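Local atomic coordinates of aminotransferase (PDB entry 6L1O), a protein that is a pyridoxal-phosphate-dependent class I aminotransferase encoded in the operon for the dipeptide antibiotic bacilysin. Residues P45-P48 with H49-E52; P73-K76 with E77-A81; A182-D185 with A186-A190; V270-F273 with G274-Q278. All blocks are in the same frame, centred on the assembly; numbering follows the deposited sequence.

Contact 1 (P45-P48 with H49-E52); sequences PTPP and HIVE
Thr46 and Pro47 pack against Ile50 where a proline-rich loop turns into the helix 48-57, with Pro47 as the N-cap residue of that helix. Followed outward, Ile50 has its CB against the carbonyl oxygen of Pro47, 3.3 Å from Ile50 CB to Pro47 O. Its CG1 passes over one face of the His49 ring, offset toward the rim. CG2, set anti to the backbone N (CG1 takes chi1 -62°), meets the methyl of Thr46 at 3.7 Å between Ile50 CG2 and Thr46 CG2, the two side chains crossing at about a right angle. The tip, CD1, reaches the pyrrolidine ring of Pro47, with 4.0 Å from Ile50 CD1 to Pro47 CD, and these two side chains run next to each other in the same direction. The His49 ring approaches Pro47 CB obliquely, with 3.6 Å from His49 CE1 to Pro47 CB.

Beyond the two segments Ile50 is buried against Met243, Trp246 and Ala279, and the His49 ring stacks with His290. Thr46 OG1 is bonded to Asn242 O and Trp246 NE1, while its backbone N is held by His64 of the second subunit, so the loop is tied both to its own chain and across the dimer.

The backbone begins the helix at Pro47 O, which receives Ile50 N at 3.0 Å and Val51 N in a weak bond. One residue on, the regular helical pattern is established: Glu52 N meets Pro48 O at 2.9 Å with an N-H...O angle of 165°.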
# COMPACT_ATOMS: atom_id res chain seq x y z
N PRO B 45 -22.52 6.71 6.20
CA PRO B 45 -22.09 5.71 5.23
C PRO B 45 -21.66 6.31 3.90
O PRO B 45 -21.93 7.47 3.57
CB PRO B 45 -23.35 4.83 5.04
CG PRO B 45 -24.49 5.76 5.27
CD PRO B 45 -23.99 6.71 6.38
N THR B 46 -20.88 5.52 3.12
CA THR B 46 -20.57 5.91 1.78
C THR B 46 -21.90 6.03 1.04
O THR B 46 -22.75 5.12 1.18
CB THR B 46 -19.66 4.84 1.13
OG1 THR B 46 -18.52 4.55 1.98
CG2 THR B 46 -19.22 5.26 -0.25
N PRO B 47 -22.10 7.10 0.24
CA PRO B 47 -23.27 7.22 -0.58
C PRO B 47 -23.54 6.00 -1.46
O PRO B 47 -22.60 5.47 -2.10
CB PRO B 47 -22.99 8.46 -1.43
CG PRO B 47 -22.07 9.26 -0.59
CD PRO B 47 -21.27 8.30 0.13
N PRO B 48 -24.80 5.55 -1.52
CA PRO B 48 -25.16 4.31 -2.19
C PRO B 48 -24.79 4.22 -3.68
O PRO B 48 -24.52 3.11 -4.14
CB PRO B 48 -26.68 4.17 -1.94
CG PRO B 48 -27.10 5.35 -1.14
CD PRO B 48 -25.88 6.03 -0.61
N HIS B 49 -24.71 5.31 -4.40
CA HIS B 49 -24.30 5.25 -5.82
C HIS B 49 -22.82 4.84 -5.97
O HIS B 49 -22.44 4.21 -6.95
CB HIS B 49 -24.60 6.53 -6.56
CG HIS B 49 -23.76 7.72 -6.14
ND1 HIS B 49 -23.98 8.41 -4.98
CD2 HIS B 49 -22.72 8.34 -6.76
CE1 HIS B 49 -23.10 9.40 -4.87
NE2 HIS B 49 -22.32 9.38 -5.94
N ILE B 50 -22.00 5.13 -4.97
CA ILE B 50 -20.62 4.70 -4.95
C ILE B 50 -20.53 3.21 -4.62
O ILE B 50 -19.78 2.46 -5.24
CB ILE B 50 -19.80 5.55 -3.93
CG1 ILE B 50 -19.82 7.01 -4.38
CG2 ILE B 50 -18.33 5.00 -3.84
CD1 ILE B 50 -19.45 8.09 -3.38
N VAL B 51 -21.24 2.79 -3.61
CA VAL B 51 -21.31 1.41 -3.25
C VAL B 51 -21.78 0.52 -4.41
O VAL B 51 -21.18 -0.54 -4.69
CB VAL B 51 -22.20 1.16 -2.03
CG1 VAL B 51 -22.28 -0.34 -1.70
CG2 VAL B 51 -21.72 1.96 -0.81
N GLU B 52 -22.84 0.94 -5.08
CA GLU B 52 -23.36 0.19 -6.22
C GLU B 52 -22.40 0.15 -7.40
O GLU B 52 -22.38 -0.83 -8.11
CB GLU B 52 -24.70 0.74 -6.69
CG GLU B 52 -25.82 0.47 -5.71
CD GLU B 52 -25.99 -1.00 -5.30
OE1 GLU B 52 -25.87 -1.93 -6.18
OE2 GLU B 52 -26.24 -1.21 -4.09

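Contact 2 (P73-K76 with E77-A81); sequences PFLK and EAIAA
The carboxylate of Glu77 lies back along the first turn of the helix 73-87, close to Pro73: Glu77 OE2 is 3.5 Å from Pro73 CB, and OE1 comes near Phe74 CA. A bend at chi2 (146°) brings the group there, with Glu77 CG set beside its own backbone N. The same carboxylate crowds the carbonyl of Pro73, whose oxygen already accepts the backbone N-H of Glu77: Glu77 N to Pro73 O is 3.0 Å. Two acceptors thus sit close together without a bond between them. The other flat group belongs to Phe74, which leaves the backbone away from residues 77-81; its ring meets that of Tyr72 with the planes at about 15°, and Phe63 also packs on it. The backbone oxygen of Phe74 makes the link instead, taking Ala78 N.

Leucine and isoleucine form the apolar side of the turn. Leu75 CG stands 4.1 Å from Ile79 CD1, the two side chains meeting at a slant, and Leu75 CD1 also approaches Ala78 CB. Ile79 CG1 lies 3.3 Å from Leu75 O, the acceptor for Ile79 N at 2.9 Å. Ala80 N to Lys76 O continues the i to i+4 series, so four successive bonds bind the turns together.

Outward from this ridge, Leu75, Ala78 and Ile79 pack on the helix 274-285 through Gln277, Ala280, Ser281 and Leu284. Leu75 and Ile79 also rest on Leu99 of strand 97-100, and Ile79 reaches Phe250 and Val252 of strand 249-253, placing the helix 73-87 between a neighbouring helix and the edge region of the seven-stranded mixed sheet.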
# COMPACT_ATOMS: atom_id res chain seq x y z
N PRO B 73 -6.69 4.39 -16.95
CA PRO B 73 -6.87 5.74 -17.50
C PRO B 73 -8.25 6.37 -17.20
O PRO B 73 -8.30 7.57 -17.04
CB PRO B 73 -6.69 5.53 -19.03
CG PRO B 73 -5.78 4.36 -19.12
CD PRO B 73 -6.21 3.43 -17.99
N PHE B 74 -9.30 5.57 -17.08
CA PHE B 74 -10.64 6.12 -16.86
C PHE B 74 -10.71 6.85 -15.50
O PHE B 74 -11.42 7.79 -15.36
CB PHE B 74 -11.78 5.07 -16.97
CG PHE B 74 -11.78 4.00 -15.87
CD1 PHE B 74 -12.29 4.29 -14.58
CD2 PHE B 74 -11.36 2.70 -16.13
CE1 PHE B 74 -12.28 3.35 -13.60
CE2 PHE B 74 -11.35 1.73 -15.14
CZ PHE B 74 -11.82 2.06 -13.88
N LEU B 75 -9.95 6.40 -14.52
CA LEU B 75 -9.93 7.08 -13.21
C LEU B 75 -9.12 8.36 -13.26
O LEU B 75 -9.51 9.39 -12.71
CB LEU B 75 -9.40 6.12 -12.12
CG LEU B 75 -9.23 6.73 -10.74
CD1 LEU B 75 -10.50 7.46 -10.34
CD2 LEU B 75 -8.85 5.67 -9.70
N LYS B 76 -7.99 8.34 -13.95
CA LYS B 76 -7.17 9.54 -14.09
C LYS B 76 -7.92 10.64 -14.86
O LYS B 76 -7.81 11.81 -14.57
CB LYS B 76 -5.85 9.15 -14.74
CG LYS B 76 -5.01 8.22 -13.87
CD LYS B 76 -3.76 7.85 -14.67
CE LYS B 76 -2.75 7.19 -13.80
NZ LYS B 76 -1.63 6.75 -14.66
N GLU B 77 -8.70 10.24 -15.85
CA GLU B 77 -9.59 11.14 -16.55
C GLU B 77 -10.69 11.69 -15.62
O GLU B 77 -11.00 12.87 -15.66
CB GLU B 77 -10.21 10.45 -17.78
CG GLU B 77 -9.21 10.17 -18.88
CD GLU B 77 -9.44 8.87 -19.70
OE1 GLU B 77 -10.60 8.39 -19.82
OE2 GLU B 77 -8.46 8.30 -20.24
N ALA B 78 -11.25 10.86 -14.75
CA ALA B 78 -12.26 11.33 -13.77
C ALA B 78 -11.65 12.34 -12.81
O ALA B 78 -12.26 13.35 -12.48
CB ALA B 78 -12.88 10.17 -13.01
N ILE B 79 -10.41 12.10 -12.41
CA ILE B 79 -9.69 13.01 -11.56
C ILE B 79 -9.48 14.35 -12.26
O ILE B 79 -9.78 15.42 -11.69
CB ILE B 79 -8.35 12.39 -11.10
CG1 ILE B 79 -8.66 11.25 -10.12
CG2 ILE B 79 -7.43 13.43 -10.47
CD1 ILE B 79 -7.48 10.36 -9.78
N ALA B 80 -9.06 14.31 -13.52
CA ALA B 80 -8.86 15.60 -14.24
C ALA B 80 -10.19 16.36 -14.36
O ALA B 80 -10.22 17.58 -14.16
CB ALA B 80 -8.18 15.38 -15.58
N ALA B 81 -11.27 15.65 -14.70
CA ALA B 81 -12.59 16.26 -14.87
C ALA B 81 -13.06 16.84 -13.53
O ALA B 81 -13.60 17.92 -13.47
CB ALA B 81 -13.58 15.25 -15.39

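Contact 3 (A182-D185 with A186-A190); sequences AVAD and AAFYA
Ala184 and Asp185 run extended straight into the helix 186-199, whose N-cap is Asp185. Its carbonyl opens the helical ladder: Tyr189 N donates to Asp185 O at 3.1 Å. The aspartate side chain caps the first turn as well. With CG between the backbone N and the carbonyl carbon, chi1 54°, the carboxylate turns over the helix end and Asp185 OD1 accepts Phe188 N at 3.0 Å, met nearly along its C-O axis. This is the classic N-cap aspartate, and its negative charge probably interacts favourably with the positive end of the helix dipole. Asp185 N, buried here, has no partner in the model.

Ala184 supplies the apolar half. Its CB touches two aromatic side chains that lie roughly at right angles to each other as seen from CB, 3.7 Å from Phe188 CD2 and 3.7 Å from Tyr189 CZ. Tyr189 also brings CD2 to within 3.4 Å of Asp185 O. Outside the segments, Tyr175 touches both Ala184 and Tyr189, and the Tyr189 ring meets that of His205 edge-to-face, joining the helix start to strand 202-206. At the surface side of the cap, Ala187 CB lies 3.6 Å from Asp185 OD1.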
# COMPACT_ATOMS: atom_id res chain seq x y z
N ALA B 182 -8.53 26.05 10.43
CA ALA B 182 -8.25 27.27 9.67
C ALA B 182 -8.24 26.97 8.17
O ALA B 182 -8.04 25.84 7.76
CB ALA B 182 -6.89 27.84 10.10
N VAL B 183 -8.40 28.01 7.38
CA VAL B 183 -8.49 27.90 5.93
C VAL B 183 -7.47 28.83 5.29
O VAL B 183 -7.00 29.71 5.93
CB VAL B 183 -9.91 28.21 5.43
CG1 VAL B 183 -10.89 27.10 5.85
CG2 VAL B 183 -10.39 29.58 5.91
N ALA B 184 -7.09 28.53 4.05
CA ALA B 184 -6.16 29.34 3.28
C ALA B 184 -6.82 29.85 1.99
O ALA B 184 -7.80 29.30 1.55
CB ALA B 184 -4.94 28.53 2.95
N ASP B 185 -6.25 30.86 1.35
CA ASP B 185 -6.75 31.35 0.05
C ASP B 185 -5.69 31.34 -1.01
O ASP B 185 -4.52 31.02 -0.71
CB ASP B 185 -7.40 32.74 0.19
CG ASP B 185 -6.51 33.75 0.82
OD1 ASP B 185 -5.28 33.71 0.59
OD2 ASP B 185 -7.04 34.60 1.56
N ALA B 186 -6.09 31.71 -2.24
CA ALA B 186 -5.21 31.71 -3.41
C ALA B 186 -3.94 32.53 -3.21
O ALA B 186 -2.84 32.08 -3.58
CB ALA B 186 -5.95 32.22 -4.63
N ALA B 187 -4.09 33.68 -2.58
CA ALA B 187 -2.95 34.54 -2.25
C ALA B 187 -1.93 33.84 -1.32
O ALA B 187 -0.72 33.96 -1.51
CB ALA B 187 -3.42 35.86 -1.58
N PHE B 188 -2.41 33.19 -0.27
CA PHE B 188 -1.47 32.45 0.59
C PHE B 188 -0.72 31.39 -0.22
O PHE B 188 0.49 31.26 -0.10
CB PHE B 188 -2.16 31.79 1.74
CG PHE B 188 -1.29 30.82 2.46
CD1 PHE B 188 -0.30 31.27 3.31
CD2 PHE B 188 -1.41 29.46 2.25
CE1 PHE B 188 0.52 30.39 3.97
CE2 PHE B 188 -0.58 28.57 2.86
CZ PHE B 188 0.36 29.00 3.75
N TYR B 189 -1.46 30.68 -1.07
CA TYR B 189 -0.87 29.61 -1.83
C TYR B 189 0.13 30.14 -2.85
O TYR B 189 1.12 29.47 -3.14
CB TYR B 189 -1.95 28.77 -2.54
CG TYR B 189 -2.77 27.89 -1.61
CD1 TYR B 189 -2.17 27.12 -0.65
CD2 TYR B 189 -4.16 27.83 -1.72
CE1 TYR B 189 -2.91 26.35 0.19
CE2 TYR B 189 -4.92 27.03 -0.86
CZ TYR B 189 -4.29 26.28 0.07
OH TYR B 189 -5.02 25.48 0.94
N ALA B 190 -0.15 31.33 -3.40
CA ALA B 190 0.77 31.95 -4.35
C ALA B 190 2.08 32.31 -3.68
O ALA B 190 3.14 32.12 -4.24
CB ALA B 190 0.13 33.19 -4.98

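Contact 4 (V270-F273 with G274-Q278); sequences VGMF and GGLQQ
Met272 and Leu276 cross at about a right angle where the chain enters the helix 274-285. The thioether, bent at chi3 (-46°), turns its methyl onto the leucine, and the fit is tight: Met272 CE is 3.4 Å from both Leu276 CD1 and Leu276 CB. Gln277 slants across the same methionine nearer the backbone, Gln277 CG 3.8 Å from Met272 CG. Its extended chain carries the amide to the loop, where Gln277 NE2 donates to Met272 O over 2.9 Å; the acceptor lies in the amide plane, while the donor stands above the carbonyl plane. The other end of the amide, OE1, takes Tyr72 N, so both ends are fixed.

Phe273 lies beneath the first turn with one face toward Gly275, whose N is 3.4 Å above the ring plane, offset toward the rim. The Gly275 backbone lies against the ring, with Phe273 CE2 3.6 Å from Gly275 CA. Phe273 O receives Gln277 N at 3.1 Å.

The second subunit packs against this helix start: its Trp246 ring meets Phe273, its Leu54 packs there too, and Leu276 touches Leu276 of that chain. Phe273 holds the N-cap position of a helix that starts at the dimer interface, and Val270, earlier in the same loop, lines the pocket of the bound tyrosine.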
# COMPACT_ATOMS: atom_id res chain seq x y z
N VAL B 270 0.93 -3.14 -8.12
CA VAL B 270 0.38 -3.31 -9.44
C VAL B 270 -1.01 -2.66 -9.41
O VAL B 270 -2.05 -3.35 -9.41
CB VAL B 270 0.26 -4.78 -9.87
CG1 VAL B 270 -0.11 -4.88 -11.35
CG2 VAL B 270 1.55 -5.58 -9.62
N GLY B 271 -1.02 -1.36 -9.39
CA GLY B 271 -2.29 -0.62 -9.30
C GLY B 271 -3.08 -0.97 -8.06
O GLY B 271 -2.54 -1.20 -6.99
N MET B 272 -4.39 -1.00 -8.23
CA MET B 272 -5.32 -1.39 -7.20
C MET B 272 -6.60 -1.97 -7.85
O MET B 272 -6.80 -1.81 -9.05
CB MET B 272 -5.63 -0.19 -6.35
CG MET B 272 -6.09 1.04 -7.08
SD MET B 272 -6.90 2.24 -5.97
CE MET B 272 -7.94 1.11 -5.09
N PHE B 273 -7.44 -2.64 -7.08
CA PHE B 273 -8.60 -3.33 -7.60
C PHE B 273 -9.44 -2.41 -8.46
O PHE B 273 -9.82 -1.32 -8.04
CB PHE B 273 -9.42 -3.97 -6.49
CG PHE B 273 -10.57 -4.82 -6.97
CD1 PHE B 273 -10.34 -5.91 -7.79
CD2 PHE B 273 -11.88 -4.56 -6.56
CE1 PHE B 273 -11.39 -6.71 -8.21
CE2 PHE B 273 -12.92 -5.38 -6.96
CZ PHE B 273 -12.67 -6.43 -7.82
N GLY B 274 -9.70 -2.82 -9.70
CA GLY B 274 -10.45 -1.95 -10.60
C GLY B 274 -11.89 -1.71 -10.15
O GLY B 274 -12.49 -0.73 -10.54
N GLY B 275 -12.42 -2.59 -9.31
CA GLY B 275 -13.74 -2.37 -8.72
C GLY B 275 -13.70 -1.13 -7.86
O GLY B 275 -14.61 -0.31 -7.91
N LEU B 276 -12.63 -0.98 -7.09
CA LEU B 276 -12.39 0.23 -6.31
C LEU B 276 -12.19 1.47 -7.18
O LEU B 276 -12.68 2.53 -6.88
CB LEU B 276 -11.20 0.02 -5.38
CG LEU B 276 -11.40 -0.94 -4.20
CD1 LEU B 276 -10.06 -1.07 -3.49
CD2 LEU B 276 -12.46 -0.41 -3.24
N GLN B 277 -11.45 1.33 -8.27
CA GLN B 277 -11.23 2.45 -9.17
C GLN B 277 -12.51 2.95 -9.79
O GLN B 277 -12.69 4.14 -9.95
CB GLN B 277 -10.19 2.09 -10.26
CG GLN B 277 -8.83 1.68 -9.67
CD GLN B 277 -7.73 1.62 -10.71
OE1 GLN B 277 -7.50 2.59 -11.45
NE2 GLN B 277 -7.05 0.47 -10.77
N GLN B 278 -13.39 2.03 -10.17
CA GLN B 278 -14.66 2.39 -10.73
C GLN B 278 -15.53 3.09 -9.68
O GLN B 278 -16.20 4.04 -9.98
CB GLN B 278 -15.37 1.14 -11.27
CG GLN B 278 -16.69 1.41 -11.90
CD GLN B 278 -17.11 0.34 -12.94
OE1 GLN B 278 -16.27 -0.20 -13.65
NE2 GLN B 278 -18.41 0.05 -13.02

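Overall arrangement
Contacts 2 and 4 lie on touching helices, 73-87 and 274-285, where Phe74 and Leu75 pack on Gln277. Contact 1 lies on the same side of the chain as contact 4, nearest atoms about 6 Å apart, and its Ile50 also rests on helix 274-285. Both reach the second subunit; contacts 2 and 3 do not. Contact 4 is the buried one; the others mix buried and exposed residues. Contact 3 stands apart, its centre at least 26 Å from every other. The loop-to-helix junctions differ: backbone and prolines in contact 1, a carboxylate cap in contact 3, a glutamine amide in contact 4. Contact 2 lies wholly within first helical turns, joined by i to i+4 bonds and a Leu-Ile pair.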